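Local coordinates for acetylornithine aminotransferase (Aquifex aeolicus, PDB 2EH6) that catalyses the pyridoxal-phosphate-dependent transfer of an amino group from N(2)-acetyl-L-ornithine to 2-oxoglutarate in arginine biosynthesis, at the interface of chains A and B. Residues are numbered along the deposited sequence; one frame, centred on the assembly and turned at random. Chains: chain A/B, Acetylornithine aminotransferase.

Contact 1: the interface of chains A and B. Residues chain A 6-7, 9; chain B 65, 69, 72, 90, 267-269.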
loop_
_atom_site.group_PDB
_atom_site.type_symbol
_atom_site.label_atom_id
_atom_site.label_comp_id
_atom_site.label_asym_id
_atom_site.label_seq_id
_atom_site.Cartn_x
_atom_site.Cartn_y
_atom_site.Cartn_z
ATOM N N ASN A 6 8.584 -5.455 -14.944
ATOM C CA ASN A 6 7.335 -6.149 -14.639
ATOM C C ASN A 6 6.095 -5.582 -15.331
ATOM O O ASN A 6 5.006 -6.142 -15.206
ATOM C CB ASN A 6 7.098 -6.150 -13.131
ATOM C CG ASN A 6 7.044 -4.753 -12.559
ATOM O OD1 ASN A 6 8.068 -4.095 -12.409
ATOM N ND2 ASN A 6 5.840 -4.283 -12.257
ATOM N N TYR A 7 6.250 -4.475 -16.051
ATOM C CA TYR A 7 5.120 -3.861 -16.747
ATOM C C TYR A 7 5.279 -3.884 -18.265
ATOM O O TYR A 7 6.387 -3.976 -18.785
ATOM C CB TYR A 7 4.954 -2.393 -16.330
ATOM C CG TYR A 7 4.585 -2.153 -14.886
ATOM C CD1 TYR A 7 3.379 -2.615 -14.367
ATOM C CD2 TYR A 7 5.433 -1.434 -14.046
ATOM C CE1 TYR A 7 3.024 -2.362 -13.042
ATOM C CE2 TYR A 7 5.089 -1.178 -12.724
ATOM C CZ TYR A 7 3.879 -1.645 -12.229
ATOM O OH TYR A 7 3.523 -1.371 -10.926
ATOM N N ARG A 9 4.413 -1.318 -20.508
ATOM C CA ARG A 9 4.029 0.082 -20.654
ATOM C C ARG A 9 3.873 0.563 -22.093
ATOM O O ARG A 9 4.671 0.208 -22.962
ATOM C CB ARG A 9 5.070 0.981 -19.979
ATOM C CG ARG A 9 5.421 0.641 -18.536
ATOM C CD ARG A 9 6.477 1.616 -18.030
ATOM N NE ARG A 9 6.974 1.304 -16.692
ATOM C CZ ARG A 9 6.425 1.721 -15.554
ATOM N NH1 ARG A 9 5.336 2.482 -15.563
ATOM N NH2 ARG A 9 6.985 1.388 -14.400
ATOM N N ASN B 65 0.662 2.602 -14.171
ATOM C CA ASN B 65 1.805 2.013 -14.850
ATOM C C ASN B 65 1.443 1.417 -16.220
ATOM O O ASN B 65 2.196 0.640 -16.792
ATOM C CB ASN B 65 2.398 0.937 -13.940
ATOM C CG ASN B 65 3.126 1.592 -12.793
ATOM O OD1 ASN B 65 4.111 2.308 -12.971
ATOM N ND2 ASN B 65 2.626 1.322 -11.578
ATOM N N ASN B 69 6.390 6.043 -16.867
ATOM C CA ASN B 69 6.408 6.950 -15.726
ATOM C C ASN B 69 7.845 7.437 -15.563
ATOM O O ASN B 69 8.619 6.861 -14.798
ATOM C CB ASN B 69 5.962 6.223 -14.444
ATOM C CG ASN B 69 4.445 6.116 -14.314
ATOM O OD1 ASN B 69 3.867 6.598 -13.337
ATOM N ND2 ASN B 69 3.800 5.482 -15.288
ATOM N N GLN B 72 9.556 7.929 -12.229
ATOM C CA GLN B 72 9.999 6.720 -11.537
ATOM C C GLN B 72 11.465 6.469 -11.873
ATOM O O GLN B 72 12.256 6.077 -11.016
ATOM C CB GLN B 72 9.160 5.513 -11.961
ATOM C CG GLN B 72 7.801 5.429 -11.276
ATOM C CD GLN B 72 7.012 4.211 -11.705
ATOM O OE1 GLN B 72 7.563 3.115 -11.835
ATOM N NE2 GLN B 72 5.715 4.388 -11.911
ATOM N N PHE B 90 11.449 -1.265 -8.227
ATOM C CA PHE B 90 10.025 -1.488 -8.449
ATOM C C PHE B 90 9.397 -0.644 -7.340
ATOM O O PHE B 90 9.766 -0.789 -6.178
ATOM C CB PHE B 90 9.609 -2.948 -8.248
ATOM C CG PHE B 90 8.117 -3.119 -8.058
ATOM C CD1 PHE B 90 7.251 -3.104 -9.148
ATOM C CD2 PHE B 90 7.571 -3.205 -6.777
ATOM C CE1 PHE B 90 5.863 -3.165 -8.969
ATOM C CE2 PHE B 90 6.187 -3.265 -6.587
ATOM C CZ PHE B 90 5.331 -3.244 -7.686
ATOM N N HIS B 267 4.229 -8.928 -11.734
ATOM C CA HIS B 267 3.851 -8.192 -10.532
ATOM C C HIS B 267 3.499 -6.764 -10.937
ATOM O O HIS B 267 3.817 -6.335 -12.046
ATOM C CB HIS B 267 5.014 -8.192 -9.532
ATOM C CG HIS B 267 4.661 -7.648 -8.184
ATOM N ND1 HIS B 267 3.613 -8.140 -7.435
ATOM C CD2 HIS B 267 5.226 -6.667 -7.441
ATOM C CE1 HIS B 267 3.548 -7.484 -6.290
ATOM N NE2 HIS B 267 4.515 -6.584 -6.268
ATOM N N GLY B 268 2.848 -6.030 -10.038
ATOM C CA GLY B 268 2.474 -4.663 -10.348
ATOM C C GLY B 268 1.705 -4.001 -9.223
ATOM O O GLY B 268 1.383 -4.636 -8.220
ATOM N N SER B 269 1.406 -2.720 -9.403
ATOM C CA SER B 269 0.675 -1.943 -8.412
ATOM C C SER B 269 -0.023 -0.780 -9.124
ATOM O O SER B 269 0.553 -0.164 -10.016
ATOM C CB SER B 269 1.652 -1.407 -7.359
ATOM O OG SER B 269 0.998 -0.576 -6.416
HETATM O O HOH W 1 2.107 -6.182 -14.788
#
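A:Tyr7 and B:Asn65 both place CG anti to their own carbonyl carbon (chi1 -65° and -73°), and this lays the asparagine side chain flat over the tyrosine ring. The amide and ring planes are 15° apart. CB of B:Asn65 sits over the ring centre in a CH-pi contact, 3.4 Å from the centroid. The amide carbon CG lies over the CZ and CE2 rim. The opposite ring face is covered within chain A by ND2 of A:Asn6. The tyrosine is therefore held between two asparagine side chains, one from each chain.

At its tip, the phenol OH of A:Tyr7 accepts a hydrogen bond from the backbone N of B:Ser269 at 2.9 Å. This donor lies at the ring edge, in plane. The amide ND2 of B:Asn65 is also 2.9 Å from OH of A:Tyr7, but this is a close stacked contact, and the N-H bonds are not aimed at the oxygen. ND2 of B:Asn65 instead donates to O of B:Ser269, which ties the amide to the loop on its own chain.

The other end of this amide is shared. OD1 of B:Asn65 accepts from NH1 of A:Arg9 at 2.9 Å, in the carbonyl plane and on a lone pair. It also accepts from NE2 of B:Gln72 at 2.8 Å, in a nearly straight bond. These bonds fix the amide's rotation. A weak bond joins NH2 of A:Arg9 to OE1 of B:Gln72.

A:Asn6 gives ND2 to the backbone O of B:His267 at 2.9 Å, from above the carbonyl plane. Its amide stands at a steep angle to the ring of B:Phe90. Water 1 links O of A:Asn6 to O of B:His267.

The site docks the N-terminal segment of one subunit onto the other. It buttresses the loop carrying B:Ser269, a predicted acetylornithine-binding residue, and so may help shape the neighbouring active site.

Contact 2: the interface of chains A and B. Residues chain A 88-90, 105, 252, 254, 259, 262; chain B 2-4.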
loop_
_atom_site.group_PDB
_atom_site.type_symbol
_atom_site.label_atom_id
_atom_site.label_comp_id
_atom_site.label_asym_id
_atom_site.label_seq_id
_atom_site.Cartn_x
_atom_site.Cartn_y
_atom_site.Cartn_z
ATOM N N LYS A 88 -17.866 -0.136 10.475
ATOM C CA LYS A 88 -16.650 0.592 10.801
ATOM C C LYS A 88 -15.673 0.482 9.635
ATOM O O LYS A 88 -15.829 -0.364 8.753
ATOM C CB LYS A 88 -16.018 0.051 12.090
ATOM C CG LYS A 88 -16.850 0.324 13.346
ATOM C CD LYS A 88 -16.114 -0.102 14.608
ATOM C CE LYS A 88 -16.905 0.236 15.862
ATOM N NZ LYS A 88 -17.319 1.666 15.893
ATOM N N VAL A 89 -14.658 1.335 9.645
ATOM C CA VAL A 89 -13.689 1.373 8.558
ATOM C C VAL A 89 -12.249 1.255 9.026
ATOM O O VAL A 89 -11.901 1.713 10.114
ATOM C CB VAL A 89 -13.828 2.720 7.776
ATOM C CG1 VAL A 89 -12.714 2.858 6.729
ATOM C CG2 VAL A 89 -15.193 2.806 7.129
ATOM N N PHE A 90 -11.418 0.628 8.196
ATOM C CA PHE A 90 -9.988 0.518 8.467
ATOM C C PHE A 90 -9.353 1.084 7.207
ATOM O O PHE A 90 -9.682 0.640 6.111
ATOM C CB PHE A 90 -9.513 -0.925 8.619
ATOM C CG PHE A 90 -8.013 -1.062 8.533
ATOM C CD1 PHE A 90 -7.198 -0.607 9.567
ATOM C CD2 PHE A 90 -7.413 -1.557 7.374
ATOM C CE1 PHE A 90 -5.805 -0.632 9.449
ATOM C CE2 PHE A 90 -6.023 -1.588 7.242
ATOM C CZ PHE A 90 -5.215 -1.122 8.284
ATOM N N LEU A 105 -9.527 -10.045 8.608
ATOM C CA LEU A 105 -10.675 -9.786 9.481
ATOM C C LEU A 105 -11.658 -10.957 9.490
ATOM O O LEU A 105 -12.187 -11.326 10.540
ATOM C CB LEU A 105 -11.410 -8.513 9.038
ATOM C CG LEU A 105 -12.667 -8.130 9.833
ATOM C CD1 LEU A 105 -12.311 -7.814 11.274
ATOM C CD2 LEU A 105 -13.322 -6.921 9.187
ATOM N N ILE A 252 -11.392 -0.931 4.075
ATOM C CA ILE A 252 -12.380 -1.985 4.125
ATOM C C ILE A 252 -13.434 -1.411 5.053
ATOM O O ILE A 252 -13.119 -0.651 5.979
ATOM C CB ILE A 252 -11.856 -3.317 4.710
ATOM C CG1 ILE A 252 -11.318 -3.112 6.123
ATOM C CG2 ILE A 252 -10.819 -3.918 3.779
ATOM C CD1 ILE A 252 -11.061 -4.434 6.853
ATOM N N ALA A 254 -16.710 -2.793 7.233
ATOM C CA ALA A 254 -17.327 -4.027 7.708
ATOM C C ALA A 254 -18.443 -3.716 8.687
ATOM O O ALA A 254 -18.326 -2.807 9.506
ATOM C CB ALA A 254 -16.275 -4.911 8.387
ATOM N N ALA A 259 -16.515 -6.156 12.347
ATOM C CA ALA A 259 -15.489 -5.168 12.661
ATOM C C ALA A 259 -14.918 -5.325 14.064
ATOM O O ALA A 259 -13.764 -4.970 14.319
ATOM C CB ALA A 259 -16.051 -3.763 12.486
ATOM N N PHE A 262 -11.308 -6.760 14.800
ATOM C CA PHE A 262 -10.049 -6.058 14.613
ATOM C C PHE A 262 -9.781 -5.340 15.926
ATOM O O PHE A 262 -10.119 -4.172 16.104
ATOM C CB PHE A 262 -10.135 -5.077 13.443
ATOM C CG PHE A 262 -9.350 -5.511 12.226
ATOM C CD1 PHE A 262 -8.924 -6.830 12.084
ATOM C CD2 PHE A 262 -9.065 -4.604 11.207
ATOM C CE1 PHE A 262 -8.228 -7.243 10.947
ATOM C CE2 PHE A 262 -8.369 -5.006 10.064
ATOM C CZ PHE A 262 -7.949 -6.325 9.932
ATOM N N TYR B 2 -16.410 5.543 14.014
ATOM C CA TYR B 2 -16.701 4.766 12.816
ATOM C C TYR B 2 -15.460 4.021 12.327
ATOM O O TYR B 2 -15.451 3.468 11.229
ATOM C CB TYR B 2 -17.210 5.693 11.710
ATOM C CG TYR B 2 -18.619 6.202 11.927
ATOM C CD1 TYR B 2 -19.714 5.351 11.795
ATOM C CD2 TYR B 2 -18.856 7.537 12.249
ATOM C CE1 TYR B 2 -21.016 5.818 11.975
ATOM C CE2 TYR B 2 -20.152 8.014 12.433
ATOM C CZ TYR B 2 -21.226 7.149 12.292
ATOM O OH TYR B 2 -22.511 7.617 12.456
ATOM N N LEU B 3 -14.419 4.011 13.154
ATOM C CA LEU B 3 -13.165 3.347 12.824
ATOM C C LEU B 3 -12.998 2.061 13.623
ATOM O O LEU B 3 -13.410 1.985 14.785
ATOM C CB LEU B 3 -11.988 4.272 13.134
ATOM C CG LEU B 3 -11.995 5.634 12.440
ATOM C CD1 LEU B 3 -10.921 6.526 13.048
ATOM C CD2 LEU B 3 -11.783 5.444 10.945
ATOM N N MET B 4 -12.385 1.058 13.003
ATOM C CA MET B 4 -12.151 -0.205 13.680
ATOM C C MET B 4 -11.186 0.014 14.845
ATOM O O MET B 4 -10.388 0.951 14.838
ATOM C CB MET B 4 -11.619 -1.247 12.689
ATOM C CG MET B 4 -12.671 -1.666 11.672
ATOM S SD MET B 4 -12.159 -2.995 10.586
ATOM C CE MET B 4 -13.363 -2.885 9.311
#
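The N-terminal loop of chain B, residues 2-4, runs beside strand 87-92 of chain A. Strand 250-255, helix 95-112, helix 256-259 and the loop at A:Phe262 form the pocket behind it. A:Val89 pairs with B:Leu3 in a parallel beta bridge. The backbone N of A:Val89 donates to O of B:Tyr2 at 2.8 Å. In return, N of B:Met4 donates to O of A:Val89 at 3.0 Å.

B:Met4 carries the side-chain contact and buries 130 Å² against chain A. Its CG is anti to the carbonyl carbon, and the chain is extended beyond it (chi2 -174°, chi3 -164°), which drives the thioether inward. SD lies above the rim of the A:Phe262 ring, 3.5 Å from CD2, with CB of A:Phe90 also nearby. The terminal methyl CE reaches deepest. It touches CB of A:Ala254 at 3.7 Å and CD1 of A:Ile252 at the same distance. A:Ile252 crosses the methionine at about a right angle, while A:Leu105 meets it tip to tip through CD2. The pocket wall is mostly aliphatic and aromatic, with the backbone O of A:Lys88 also beside CE.

A:Lys88 flanks the methionine nearer the backbone. Its CB packs on CG of B:Met4 at 3.8 Å, and its CD lies 3.4 Å from O of B:Leu3. An alanine here would keep CB but would probably open a gap beside O of B:Leu3, where the lysine methylenes now lie, and give the loop less support.

The loop lies alongside strand 87-92 in a short parallel bridge across the dimer, close to the chain B N-terminus. Beside that stretch, the methionine plugs a hydrophobic pocket built jointly by strands 87-92 and 250-255 and helix 95-112.

Contact 1 and contact 2 lie about 30 Å apart, measured between the centres of their C-alpha atoms. That distance separates two opposite arms: the N-terminal segment of chain A makes contact 1, that of chain B contact 2. Each meets strand 87-92 of the other subunit, and Phe90 takes part in both contacts. By the two-fold symmetry, every arm carries both holds close together, the hydrophobic plug at residues 2-4 and the polar clamp at 6, 7 and 9. This reciprocal embrace fits the homodimer and brings each arm close to the partner loop predicted to bind acetylornithine.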